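Local coordinates for probable branched-chain-amino-acid aminotransferase (Thermotoga maritima MSB8, PDB 3CSW) that probably transfers the amino group between leucine, isoleucine or valine and 2-oxoglutarate, using pyridoxal 5'-phosphate as cofactor, at the interface of chains A and B. Numbering follows the deposited sequence. Chains: chain A/B, Putative branched-chain-amino-acid aminotransferase.

Contact 1: the interface of chains A and B. Residues chain A 36, 69-70, 105; chain B 153-154, 157.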
# COMPACT_ATOMS: atom_id res chain seq x y z
N LYS A 36 25.96 -13.68 -15.83
CA LYS A 36 25.64 -13.31 -14.46
C LYS A 36 25.44 -11.81 -14.25
O LYS A 36 24.62 -11.39 -13.42
CB LYS A 36 26.77 -13.82 -13.54
CG LYS A 36 26.55 -13.58 -12.05
CD LYS A 36 25.37 -14.38 -11.51
CE LYS A 36 25.08 -14.06 -10.05
NZ LYS A 36 23.90 -14.86 -9.56
N PHE A 69 24.30 -5.60 0.75
CA PHE A 69 22.98 -6.17 0.48
C PHE A 69 23.11 -7.56 -0.25
O PHE A 69 22.09 -8.17 -0.56
CB PHE A 69 22.06 -5.22 -0.32
CG PHE A 69 21.68 -3.94 0.42
CD1 PHE A 69 21.02 -3.98 1.66
CD2 PHE A 69 21.96 -2.68 -0.13
CE1 PHE A 69 20.66 -2.77 2.34
CE2 PHE A 69 21.61 -1.47 0.54
CZ PHE A 69 20.96 -1.52 1.77
N PHE A 70 24.35 -8.03 -0.51
CA PHE A 70 24.61 -9.35 -1.13
C PHE A 70 25.68 -10.20 -0.44
O PHE A 70 26.08 -11.25 -0.98
CB PHE A 70 25.09 -9.18 -2.57
CG PHE A 70 24.13 -8.48 -3.45
CD1 PHE A 70 24.04 -7.10 -3.45
CD2 PHE A 70 23.31 -9.21 -4.31
CE1 PHE A 70 23.14 -6.46 -4.27
CE2 PHE A 70 22.41 -8.56 -5.14
CZ PHE A 70 22.33 -7.19 -5.11
N ASP A 105 29.33 -12.00 -7.41
CA ASP A 105 30.05 -13.21 -7.06
C ASP A 105 31.56 -13.04 -7.27
O ASP A 105 32.34 -13.18 -6.33
CB ASP A 105 29.48 -14.44 -7.81
CG ASP A 105 27.96 -14.64 -7.57
OD1 ASP A 105 27.29 -13.73 -7.03
OD2 ASP A 105 27.44 -15.72 -7.93
N VAL B 153 15.97 -11.11 -8.02
CA VAL B 153 17.41 -11.12 -7.74
C VAL B 153 17.70 -11.27 -6.24
O VAL B 153 18.54 -12.09 -5.87
CB VAL B 153 18.15 -9.90 -8.39
CG1 VAL B 153 19.58 -9.73 -7.82
CG2 VAL B 153 18.17 -10.06 -9.92
N LEU B 154 17.01 -10.52 -5.40
CA LEU B 154 17.27 -10.56 -3.96
C LEU B 154 16.69 -11.81 -3.32
O LEU B 154 17.26 -12.32 -2.35
CB LEU B 154 16.71 -9.31 -3.26
CG LEU B 154 17.36 -7.97 -3.56
CD1 LEU B 154 16.56 -6.85 -2.83
CD2 LEU B 154 18.88 -7.98 -3.15
N ARG B 157 18.94 -14.87 -3.45
CA ARG B 157 20.07 -14.92 -2.51
C ARG B 157 19.67 -15.50 -1.15
O ARG B 157 20.53 -15.78 -0.33
CB ARG B 157 20.69 -13.53 -2.27
CG ARG B 157 20.80 -12.59 -3.50
CD ARG B 157 21.75 -13.04 -4.63
NE ARG B 157 23.17 -12.87 -4.30
CZ ARG B 157 24.17 -12.69 -5.18
NH1 ARG B 157 23.95 -12.61 -6.50
NH2 ARG B 157 25.41 -12.57 -4.73
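The end of helix 150-156 of chain B, with B:Arg157 just beyond it, meets the loop of chain A that holds A:Phe69 and A:Phe70, the loop of A:Asp105 and the helix 31-37 that carries A:Lys36. Both chains are copies of a class-IV pyridoxal-phosphate-dependent aminotransferase, and the patch has a twin with the chains exchanged. B:Arg157 and A:Phe70 carry most of the contact. The arginine chain bends twice, at chi2 (-65°) and chi3 (-75°), which carries the guanidinium between the ring of A:Phe70 and the carboxylate of A:Asp105. There NH2 of B:Arg157 gives a salt-bridging hydrogen bond of 3.2 Å to the carboxylate oxygen OD1 of A:Asp105. The bond is bent, 137° at the hydrogen, and OD1 lies out of the guanidinium plane, so this is not a flat two-pronged pairing. The guanidinium is also turned almost perpendicular to the A:Phe70 ring: ring atom CD2 of A:Phe70 sits over the centre of the guanidinium, 3.7 Å from CZ of B:Arg157, while NE lies in the ring plane at its edge. Further round the same ring, CZ of A:Phe70 touches the methyl CD2 of B:Leu154 at 4.0 Å, and CE2 meets CG1 of B:Val153 at 4.1 Å. On the polar side, the ammonium NZ of A:Lys36 lies 4.0 Å from OD2 of A:Asp105, a long salt bridge within chain A. That second positive charge, beside the arginine, would be expected to favour a charged carboxylate.

Contact 2: the interface of chains A and B. Residues chain A 27, 29, 34, 37, 103, 110; chain B 27, 29, 34, 37-38.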
# COMPACT_ATOMS: atom_id res chain seq x y z
N ILE A 27 35.51 -5.12 -25.03
CA ILE A 27 35.78 -5.68 -23.71
C ILE A 27 35.77 -7.21 -23.82
O ILE A 27 34.89 -7.77 -24.47
CB ILE A 27 34.80 -5.16 -22.61
CG1 ILE A 27 35.34 -5.43 -21.20
CG2 ILE A 27 33.39 -5.74 -22.81
CD1 ILE A 27 34.52 -4.79 -20.09
N LEU A 29 35.56 -10.55 -21.60
CA LEU A 29 35.24 -11.08 -20.29
C LEU A 29 34.79 -12.53 -20.39
O LEU A 29 34.37 -12.99 -21.45
CB LEU A 29 34.20 -10.20 -19.59
CG LEU A 29 32.79 -10.03 -20.15
CD1 LEU A 29 32.00 -9.20 -19.15
CD2 LEU A 29 32.77 -9.37 -21.51
N PHE A 34 29.58 -12.48 -17.90
CA PHE A 34 28.62 -11.72 -18.69
C PHE A 34 27.18 -12.17 -18.43
O PHE A 34 26.29 -11.34 -18.25
CB PHE A 34 28.94 -11.82 -20.18
CG PHE A 34 27.91 -11.16 -21.08
CD1 PHE A 34 27.71 -9.80 -21.04
CD2 PHE A 34 27.17 -11.91 -21.97
CE1 PHE A 34 26.77 -9.20 -21.87
CE2 PHE A 34 26.24 -11.32 -22.79
CZ PHE A 34 26.04 -9.96 -22.74
N SER A 37 26.17 -11.00 -15.01
CA SER A 37 26.08 -9.54 -14.93
C SER A 37 24.74 -9.00 -15.45
O SER A 37 24.42 -7.85 -15.22
CB SER A 37 27.25 -8.89 -15.70
OG SER A 37 27.11 -9.01 -17.12
N PHE A 103 31.03 -6.37 -9.79
CA PHE A 103 30.34 -7.51 -10.39
C PHE A 103 30.06 -8.66 -9.44
O PHE A 103 30.88 -8.96 -8.56
CB PHE A 103 31.06 -8.01 -11.65
CG PHE A 103 30.96 -7.05 -12.79
CD1 PHE A 103 29.77 -6.91 -13.49
CD2 PHE A 103 32.02 -6.23 -13.12
CE1 PHE A 103 29.67 -6.00 -14.51
CE2 PHE A 103 31.92 -5.32 -14.14
CZ PHE A 103 30.74 -5.20 -14.84
N LEU A 110 35.17 -2.63 -12.45
CA LEU A 110 35.40 -1.97 -13.73
C LEU A 110 35.22 -0.47 -13.56
O LEU A 110 34.18 -0.03 -13.06
CB LEU A 110 34.41 -2.46 -14.80
CG LEU A 110 34.32 -1.72 -16.14
CD1 LEU A 110 35.56 -1.94 -16.96
CD2 LEU A 110 33.08 -2.20 -16.90
N ILE B 27 34.04 -14.10 -24.11
CA ILE B 27 33.24 -13.38 -25.08
C ILE B 27 33.81 -11.97 -25.22
O ILE B 27 34.18 -11.34 -24.22
CB ILE B 27 31.73 -13.35 -24.66
CG1 ILE B 27 30.83 -12.91 -25.82
CG2 ILE B 27 31.50 -12.47 -23.41
CD1 ILE B 27 29.33 -13.01 -25.52
N LEU B 29 32.81 -8.22 -26.52
CA LEU B 29 31.60 -7.46 -26.79
C LEU B 29 31.96 -6.04 -27.10
O LEU B 29 32.96 -5.53 -26.60
CB LEU B 29 30.69 -7.41 -25.55
CG LEU B 29 30.11 -8.69 -25.00
CD1 LEU B 29 29.57 -8.43 -23.61
CD2 LEU B 29 29.03 -9.20 -25.95
N PHE B 34 27.91 -3.88 -23.80
CA PHE B 34 28.10 -4.52 -22.50
C PHE B 34 27.53 -3.67 -21.37
O PHE B 34 26.79 -4.16 -20.52
CB PHE B 34 29.59 -4.81 -22.23
CG PHE B 34 29.86 -5.28 -20.82
CD1 PHE B 34 29.40 -6.52 -20.38
CD2 PHE B 34 30.56 -4.48 -19.93
CE1 PHE B 34 29.64 -6.95 -19.08
CE2 PHE B 34 30.82 -4.92 -18.63
CZ PHE B 34 30.35 -6.15 -18.21
N SER B 37 23.90 -3.73 -21.48
CA SER B 37 23.38 -5.04 -21.12
C SER B 37 23.21 -5.17 -19.59
O SER B 37 22.40 -5.95 -19.12
CB SER B 37 24.28 -6.16 -21.69
OG SER B 37 25.44 -6.43 -20.90
N LEU B 38 23.99 -4.38 -18.82
CA LEU B 38 23.90 -4.36 -17.36
C LEU B 38 22.55 -3.87 -16.81
O LEU B 38 22.23 -4.10 -15.65
CB LEU B 38 25.03 -3.50 -16.76
CG LEU B 38 26.46 -3.96 -17.04
CD1 LEU B 38 27.51 -3.02 -16.37
CD2 LEU B 38 26.61 -5.41 -16.60
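With CG anti to the backbone N in both copies (chi1 171° in B:Phe34), the rings of A:Phe34 and B:Phe34 leave their 31-37 helices and slide past each other in opposite directions, CD1 to CD1 at 3.7 Å. The contact is edge to edge near the two-fold axis of this class-IV aminotransferase pair. The leucines beside them differ: CG of A:Leu29 lies between the backbone N and the carbonyl carbon (chi1 64°), whereas that of B:Leu29 is anti to the carbonyl carbon (chi1 -63°). B:Leu29 thereby lays its methyl CD1 over the face of the A:Phe34 ring, 3.8 Å from the centroid, while A:Leu29 presses CD1 against CE1 of B:Phe34 at 3.3 Å. The B:Phe34 ring meets A:Phe103 tip to tip, CZ to CZ at 3.5 Å, and CD2 of A:Leu110 lies at its edge, in plane. An alanine in place of B:Phe34 would probably open a gap between A:Ile27, A:Leu29, A:Phe103 and A:Leu110 and take away the ring that CZ of A:Phe103 meets. Alongside, the 26-30 strands pair antiparallel: N and O of A:Ile27 bond O and N of B:Leu29, and A:Leu29 does the same with B:Ile27. Next to A:Phe103, CD2 of B:Leu38 rests on CB of A:Ser37 at 3.6 Å. The hydroxyl OG of A:Ser37 turns back to donate to the carbonyl O of A:Phe34 at 2.7 Å.

Contact 1 and contact 2 lie about 17 Å apart, measured between the centres of their C-alpha atoms, and belong to one two-fold interface. Helix 31-37 of chain A joins them: A:Lys36 serves contact 1, while A:Phe34 and A:Ser37 of the same helix serve contact 2. A:Asp105 and A:Phe103, two residues apart in the chain, split in the same way. By the two-fold, helix 31-37 of each chain would serve both kinds of patch, and a shift of it would probably be felt in both. Together they would hold the two subunits in register, in keeping with a dimeric unit within the deposited four-chain assembly.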